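Local structure of RavO (Legionella pneumophila subsp. pneumophila, 6DM4) at the interface of chains A and B. The protein binds phosphotyrosine peptides, among them one from human Shc1, through its SH2 domain, the part of this Legionella protein present here. Sequence-based numbering; all coordinates share one arbitrary frame. Chains: chain A/B, RavO.

The interface of chains A and B. Residues chain A 6, 9-10, 13-14, 18; chain B 6, 9-10, 13-14, 18.
A:Phe13 and B:Phe13 meet back to back at the two-fold axis, CB to CB at 3.6 Å, where helix 4-13 of one SH2 domain packs against its copy. Each ring then reaches over the partner helix and lies against A:Glu10 or B:Glu10 of the other chain. CG of A:Phe13 stands anti to its carbonyl carbon (chi1 -68°), which turns the ring flat toward B:Glu10, whose CG sits over the ring centre, 3.5 Å from the centroid. In the twin, CB of A:Glu10 rests on the face of B:Phe13, shifted toward the rim at 4.0 Å from the centroid. A:Tyr18 and B:Tyr18 back the A:Phe13 and B:Phe13 rings of their own chains: CD1 of A:Phe13 lies over the centre of the A:Tyr18 ring, and the B chain repeats this, which probably helps to fix both rings. CG1 of B:Val14 touches the carbonyl O of A:Phe13 at 3.4 Å.

Toward the start of the helices the packing thins. The thioether SD of A:Met9 touches CD1 of B:Tyr6 at 3.6 Å, whereas B:Met9 meets CE of A:Met9 through its CB, at 3.7 Å, rather than through its tip. A:Tyr6 and B:Tyr6 cross at about a right angle and meet through their CE1 atoms at 3.8 Å. The structure alone does not show whether this two-fold pair forms in solution; it may come from crystal packing. At the polar rim A:Glu10, CG anti to its backbone N (chi1 -170°), extends to B:Tyr18; the corresponding A:Tyr18–B:Glu10 approach is modelled too short to interpret. The B:Tyr18 phenol OH donates to carboxylate OE2 of A:Glu10 at 2.5 Å, on its anti side, 18° out of the carboxylate plane.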
loop_
_atom_site.group_PDB
_atom_site.type_symbol
_atom_site.label_atom_id
_atom_site.label_comp_id
_atom_site.label_asym_id
_atom_site.label_seq_id
_atom_site.Cartn_x
_atom_site.Cartn_y
_atom_site.Cartn_z
ATOM N N TYR A 6 1.750 -2.732 -8.369
ATOM C CA TYR A 6 1.593 -1.571 -7.501
ATOM C C TYR A 6 0.135 -1.146 -7.392
ATOM O O TYR A 6 -0.283 -0.639 -6.348
ATOM C CB TYR A 6 2.460 -0.420 -8.003
ATOM C CG TYR A 6 3.918 -0.789 -8.115
ATOM C CD1 TYR A 6 4.674 -1.059 -6.980
ATOM C CD2 TYR A 6 4.538 -0.880 -9.352
ATOM C CE1 TYR A 6 6.010 -1.402 -7.079
ATOM C CE2 TYR A 6 5.870 -1.223 -9.461
ATOM C CZ TYR A 6 6.601 -1.482 -8.321
ATOM O OH TYR A 6 7.930 -1.822 -8.430
ATOM N N MET A 9 -1.309 -3.603 -4.896
ATOM C CA MET A 9 -0.844 -3.233 -3.564
ATOM C C MET A 9 -1.555 -1.987 -3.065
ATOM O O MET A 9 -1.915 -1.901 -1.885
ATOM C CB MET A 9 0.665 -3.007 -3.576
ATOM C CG MET A 9 1.476 -4.279 -3.691
ATOM S SD MET A 9 3.196 -3.908 -4.060
ATOM C CE MET A 9 3.505 -2.565 -2.921
ATOM N N GLU A 10 -1.755 -1.006 -3.948
ATOM C CA GLU A 10 -2.517 0.186 -3.587
ATOM C C GLU A 10 -3.898 -0.191 -3.073
ATOM O O GLU A 10 -4.339 0.297 -2.026
ATOM C CB GLU A 10 -2.629 1.125 -4.794
ATOM C CG GLU A 10 -3.208 2.508 -4.480
ATOM C CD GLU A 10 -3.726 3.229 -5.725
ATOM O OE1 GLU A 10 -4.387 2.574 -6.556
ATOM O OE2 GLU A 10 -3.474 4.442 -5.882
ATOM N N PHE A 13 -3.419 -1.866 0.467
ATOM C CA PHE A 13 -2.816 -1.107 1.556
ATOM C C PHE A 13 -3.640 0.106 1.966
ATOM O O PHE A 13 -3.469 0.599 3.088
ATOM C CB PHE A 13 -1.404 -0.667 1.172
ATOM C CG PHE A 13 -0.424 -1.803 1.064
ATOM C CD1 PHE A 13 -0.638 -2.988 1.749
ATOM C CD2 PHE A 13 0.713 -1.685 0.280
ATOM C CE1 PHE A 13 0.265 -4.035 1.650
ATOM C CE2 PHE A 13 1.621 -2.728 0.176
ATOM C CZ PHE A 13 1.398 -3.903 0.860
ATOM N N VAL A 14 -4.523 0.611 1.099
ATOM C CA VAL A 14 -5.382 1.723 1.505
ATOM C C VAL A 14 -6.621 1.257 2.252
ATOM O O VAL A 14 -7.331 2.090 2.828
ATOM C CB VAL A 14 -5.847 2.595 0.318
ATOM C CG1 VAL A 14 -4.672 3.032 -0.546
ATOM C CG2 VAL A 14 -6.873 1.847 -0.523
ATOM N N TYR A 18 -6.414 -3.399 6.358
ATOM C CA TYR A 18 -4.969 -3.588 6.408
ATOM C C TYR A 18 -4.381 -2.909 7.640
ATOM O O TYR A 18 -4.575 -1.709 7.849
ATOM C CB TYR A 18 -4.294 -3.047 5.148
ATOM C CG TYR A 18 -2.834 -3.418 5.104
ATOM C CD1 TYR A 18 -2.442 -4.713 4.786
ATOM C CD2 TYR A 18 -1.849 -2.494 5.429
ATOM C CE1 TYR A 18 -1.109 -5.072 4.766
ATOM C CE2 TYR A 18 -0.514 -2.844 5.412
ATOM C CZ TYR A 18 -0.151 -4.136 5.083
ATOM O OH TYR A 18 1.176 -4.497 5.062
ATOM N N TYR B 6 8.810 -2.443 -2.338
ATOM C CA TYR B 6 7.463 -2.866 -1.972
ATOM C C TYR B 6 7.074 -2.362 -0.588
ATOM O O TYR B 6 5.921 -1.967 -0.367
ATOM C CB TYR B 6 7.363 -4.387 -2.052
ATOM C CG TYR B 6 7.537 -4.903 -3.456
ATOM C CD1 TYR B 6 6.782 -4.382 -4.497
ATOM C CD2 TYR B 6 8.462 -5.896 -3.748
ATOM C CE1 TYR B 6 6.935 -4.844 -5.794
ATOM C CE2 TYR B 6 8.620 -6.365 -5.043
ATOM C CZ TYR B 6 7.854 -5.833 -6.061
ATOM O OH TYR B 6 8.005 -6.291 -7.351
ATOM N N MET B 9 6.498 1.392 -0.664
ATOM C CA MET B 9 5.163 1.640 -1.197
ATOM C C MET B 9 4.090 1.380 -0.151
ATOM O O MET B 9 3.065 2.071 -0.119
ATOM C CB MET B 9 4.929 0.783 -2.442
ATOM C CG MET B 9 5.768 1.194 -3.651
ATOM S SD MET B 9 5.622 2.945 -4.079
ATOM C CE MET B 9 7.087 3.592 -3.322
ATOM N N GLU B 10 4.309 0.399 0.727
ATOM C CA GLU B 10 3.358 0.175 1.808
ATOM C C GLU B 10 3.305 1.375 2.746
ATOM O O GLU B 10 2.219 1.792 3.166
ATOM C CB GLU B 10 3.726 -1.086 2.584
ATOM C CG GLU B 10 2.621 -1.605 3.489
ATOM C CD GLU B 10 3.129 -1.938 4.872
ATOM O OE1 GLU B 10 2.717 -2.953 5.463
ATOM O OE2 GLU B 10 3.941 -1.146 5.376
ATOM N N PHE B 13 1.241 4.110 0.762
ATOM C CA PHE B 13 -0.165 3.819 0.490
ATOM C C PHE B 13 -1.021 3.803 1.756
ATOM O O PHE B 13 -2.208 4.148 1.705
ATOM C CB PHE B 13 -0.284 2.486 -0.237
ATOM C CG PHE B 13 0.161 2.542 -1.668
ATOM C CD1 PHE B 13 0.167 3.744 -2.353
ATOM C CD2 PHE B 13 0.568 1.396 -2.326
ATOM C CE1 PHE B 13 0.574 3.801 -3.680
ATOM C CE2 PHE B 13 0.972 1.446 -3.660
ATOM C CZ PHE B 13 0.976 2.652 -4.331
ATOM N N VAL B 14 -0.463 3.359 2.888
ATOM C CA VAL B 14 -1.266 3.283 4.108
ATOM C C VAL B 14 -1.445 4.647 4.755
ATOM O O VAL B 14 -2.334 4.813 5.601
ATOM C CB VAL B 14 -0.664 2.330 5.160
ATOM C CG1 VAL B 14 -0.472 0.923 4.602
ATOM C CG2 VAL B 14 0.643 2.891 5.697
ATOM N N TYR B 18 -2.378 9.761 1.592
ATOM C CA TYR B 18 -2.480 9.172 0.262
ATOM C C TYR B 18 -3.947 9.022 -0.122
ATOM O O TYR B 18 -4.732 8.422 0.617
ATOM C CB TYR B 18 -1.771 7.819 0.196
ATOM C CG TYR B 18 -1.749 7.308 -1.222
ATOM C CD1 TYR B 18 -2.720 6.436 -1.683
ATOM C CD2 TYR B 18 -0.795 7.762 -2.119
ATOM C CE1 TYR B 18 -2.718 5.993 -3.000
ATOM C CE2 TYR B 18 -0.785 7.327 -3.440
ATOM C CZ TYR B 18 -1.745 6.452 -3.869
ATOM O OH TYR B 18 -1.730 6.027 -5.179
#